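Mandelate racemase/muconate lactonizing enzyme-like protein (Rubrobacter xylanophilus DSM 9941, PDB 3CYJ) is a member of the mandelate racemase and muconate lactonizing enzyme family within the enolase superfamily, and carries a sodium ion in its barrel domain. Local coordinates at residues A67-G72 and P79-R84. Numbering follows the deposited sequence.
Sequences AGVAEG and PAVWAR
The carbonyl oxygen of Val69, in the last turn of helix 57-70, accepts a hydrogen bond from the guanidinium of Arg84, with Arg84 NH2 2.6 Å from Val69 O. The bond is short but bent: the N-H...O angle is 134°, and the oxygen stands 31° out of the guanidinium plane. Seen from the acceptor the geometry is better, since NH2 lies in the carbonyl plane, on a lone pair. The arginine reaches across from helix 78-88 with its chain bent at chi3. In this bent conformation one guanidinium face lies over Val69 CG1, 3.6 Å from the plane and offset toward the rim, while the same methyl touches Arg84 CB at 3.8 Å. Val69 and Arg84 run alongside one another, pointing opposite ways. A second bond, from Arg84 NH1 to Ser73 OG, gives the guanidinium another anchor; Ser73 OG is also bonded to Ala70 O, tying the arginine to the turn that follows the helix.

Beside this polar bridge the packing is apolar. Val81 holds CG1 opposite its own amide nitrogen (chi1 -175°), which turns that methyl to Ala70, 3.8 Å from Ala70 CA, and it also meets Val69 CG1 at 4.2 Å. Leu109 of helix 97-116 packs on Val81 too, and Met85 and Ala88 of the same helix 78-88 also touch Val69. Glu71 leaves helical geometry, and the contact joins two consecutive helices, 57-70 and 78-88, across the short loop between them, in the N-terminal capping domain of the enolase-superfamily fold, whose antiparallel sheet and helices accompany the barrel.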
ATOM      1  N   ALA A  67      12.005  42.273 -10.404  1.00 39.75           N
ATOM      2  CA  ALA A  67      11.824  43.715 -10.156  1.00 40.54           C
ATOM      3  C   ALA A  67      10.626  44.215 -10.941  1.00 42.07           C
ATOM      4  O   ALA A  67       9.747  44.900 -10.402  1.00 43.28           O
ATOM      5  CB  ALA A  67      13.165  44.525 -10.494  1.00 40.05           C
ATOM      6  N   GLY A  68      10.531  43.787 -12.195  1.00 42.80           N
ATOM      7  CA  GLY A  68       9.446  44.183 -13.034  1.00 44.01           C
ATOM      8  C   GLY A  68       8.087  43.723 -12.544  1.00 45.24           C
ATOM      9  O   GLY A  68       7.078  44.336 -12.871  1.00 46.47           O
ATOM     10  N   VAL A  69       8.026  42.622 -11.795  1.00 45.48           N
ATOM     11  CA  VAL A  69       6.716  42.133 -11.287  1.00 44.69           C
ATOM     12  C   VAL A  69       6.335  42.935 -10.040  1.00 45.94           C
ATOM     13  O   VAL A  69       5.171  43.266  -9.841  1.00 45.28           O
ATOM     14  CB  VAL A  69       6.780  40.606 -10.944  1.00 43.41           C
ATOM     15  CG1 VAL A  69       5.528  40.132 -10.206  1.00 42.29           C
ATOM     16  CG2 VAL A  69       7.020  39.783 -12.225  1.00 43.38           C
ATOM     17  N   ALA A  70       7.343  43.204  -9.192  1.00 47.37           N
ATOM     18  CA  ALA A  70       7.131  43.822  -7.879  1.00 48.48           C
ATOM     19  C   ALA A  70       6.801  45.305  -8.031  1.00 49.36           C
ATOM     20  O   ALA A  70       5.892  45.831  -7.341  1.00 49.91           O
ATOM     21  CB  ALA A  70       8.334  43.636  -6.974  1.00 47.08           C
ATOM     22  N   GLU A  71       7.534  45.967  -8.930  1.00 49.37           N
ATOM     23  CA  GLU A  71       7.359  47.394  -9.173  1.00 49.44           C
ATOM     24  C   GLU A  71       5.943  47.740  -9.616  1.00 49.59           C
ATOM     25  O   GLU A  71       5.387  47.128 -10.519  1.00 48.60           O
ATOM     26  CB  GLU A  71       8.439  47.913 -10.141  1.00 49.89           C
ATOM     27  CG  GLU A  71       9.833  47.792  -9.480  1.00 50.57           C
ATOM     28  CD  GLU A  71      10.986  48.260 -10.325  1.00 54.76           C
ATOM     29  OE1 GLU A  71      10.793  48.503 -11.541  1.00 53.93           O
ATOM     30  OE2 GLU A  71      12.103  48.368  -9.749  1.00 58.18           O
ATOM     31  N   GLY A  72       5.312  48.696  -8.941  1.00 50.16           N
ATOM     32  CA  GLY A  72       4.008  49.121  -9.430  1.00 49.89           C
ATOM     33  C   GLY A  72       2.934  48.415  -8.643  1.00 50.53           C
ATOM     34  O   GLY A  72       1.755  48.758  -8.802  1.00 51.73           O
ATOM     35  N   PRO A  79       1.805  38.798  -0.582  1.00 40.89           N
ATOM     36  CA  PRO A  79       1.508  37.495  -1.190  1.00 39.98           C
ATOM     37  C   PRO A  79       0.942  37.571  -2.619  1.00 40.03           C
ATOM     38  O   PRO A  79       1.235  36.681  -3.446  1.00 37.92           O
ATOM     39  CB  PRO A  79       0.491  36.878  -0.201  1.00 40.16           C
ATOM     40  CG  PRO A  79       0.715  37.556   1.072  1.00 38.16           C
ATOM     41  CD  PRO A  79       1.096  38.965   0.707  1.00 40.73           C
ATOM     42  N   ALA A  80       0.159  38.612  -2.925  1.00 40.12           N
ATOM     43  CA  ALA A  80      -0.307  38.791  -4.307  1.00 41.62           C
ATOM     44  C   ALA A  80       0.860  38.953  -5.280  1.00 41.89           C
ATOM     45  O   ALA A  80       0.762  38.520  -6.437  1.00 42.59           O
ATOM     46  CB  ALA A  80      -1.224  39.995  -4.437  1.00 42.16           C
ATOM     47  N   VAL A  81       1.944  39.576  -4.829  1.00 40.99           N
ATOM     48  CA  VAL A  81       3.115  39.707  -5.711  1.00 41.56           C
ATOM     49  C   VAL A  81       3.831  38.346  -5.843  1.00 41.31           C
ATOM     50  O   VAL A  81       4.248  37.932  -6.951  1.00 41.50           O
ATOM     51  CB  VAL A  81       4.099  40.770  -5.154  1.00 41.35           C
ATOM     52  CG1 VAL A  81       5.269  41.014  -6.146  1.00 42.17           C
ATOM     53  CG2 VAL A  81       3.333  42.046  -4.808  1.00 41.98           C
ATOM     54  N   TRP A  82       3.960  37.660  -4.701  1.00 40.16           N
ATOM     55  CA  TRP A  82       4.591  36.352  -4.656  1.00 40.47           C
ATOM     56  C   TRP A  82       3.966  35.430  -5.685  1.00 41.12           C
ATOM     57  O   TRP A  82       4.683  34.766  -6.440  1.00 40.75           O
ATOM     58  CB  TRP A  82       4.444  35.788  -3.261  1.00 38.88           C
ATOM     59  CG  TRP A  82       5.141  34.513  -2.918  1.00 40.45           C
ATOM     60  CD1 TRP A  82       6.404  34.373  -2.352  1.00 39.71           C
ATOM     61  CD2 TRP A  82       4.588  33.189  -2.983  1.00 38.69           C
ATOM     62  NE1 TRP A  82       6.653  33.053  -2.091  1.00 42.08           N
ATOM     63  CE2 TRP A  82       5.555  32.305  -2.457  1.00 42.43           C
ATOM     64  CE3 TRP A  82       3.365  32.665  -3.438  1.00 41.00           C
ATOM     65  CZ2 TRP A  82       5.323  30.916  -2.346  1.00 42.96           C
ATOM     66  CZ3 TRP A  82       3.140  31.297  -3.334  1.00 38.78           C
ATOM     67  CH2 TRP A  82       4.115  30.438  -2.807  1.00 39.54           C
ATOM     68  N   ALA A  83       2.633  35.433  -5.757  1.00 42.00           N
ATOM     69  CA  ALA A  83       1.922  34.550  -6.679  1.00 42.98           C
ATOM     70  C   ALA A  83       2.248  34.900  -8.121  1.00 43.01           C
ATOM     71  O   ALA A  83       2.486  34.014  -8.952  1.00 44.34           O
ATOM     72  CB  ALA A  83       0.442  34.615  -6.441  1.00 41.84           C
ATOM     73  N   ARG A  84       2.205  36.185  -8.423  1.00 42.73           N
ATOM     74  CA  ARG A  84       2.562  36.689  -9.753  1.00 42.75           C
ATOM     75  C   ARG A  84       4.064  36.370 -10.037  1.00 42.59           C
ATOM     76  O   ARG A  84       4.414  36.017 -11.173  1.00 43.73           O
ATOM     77  CB  ARG A  84       2.233  38.209  -9.877  1.00 41.52           C
ATOM     78  CG  ARG A  84       0.729  38.512  -9.859  1.00 43.60           C
ATOM     79  CD  ARG A  84       0.427  40.016  -9.650  1.00 46.08           C
ATOM     80  NE  ARG A  84       1.294  40.836 -10.498  1.00 48.36           N
ATOM     81  CZ  ARG A  84       2.083  41.801 -10.028  1.00 49.62           C
ATOM     82  NH1 ARG A  84       2.006  42.108  -8.729  1.00 45.36           N
ATOM     83  NH2 ARG A  84       2.891  42.499 -10.864  1.00 44.31           N
TER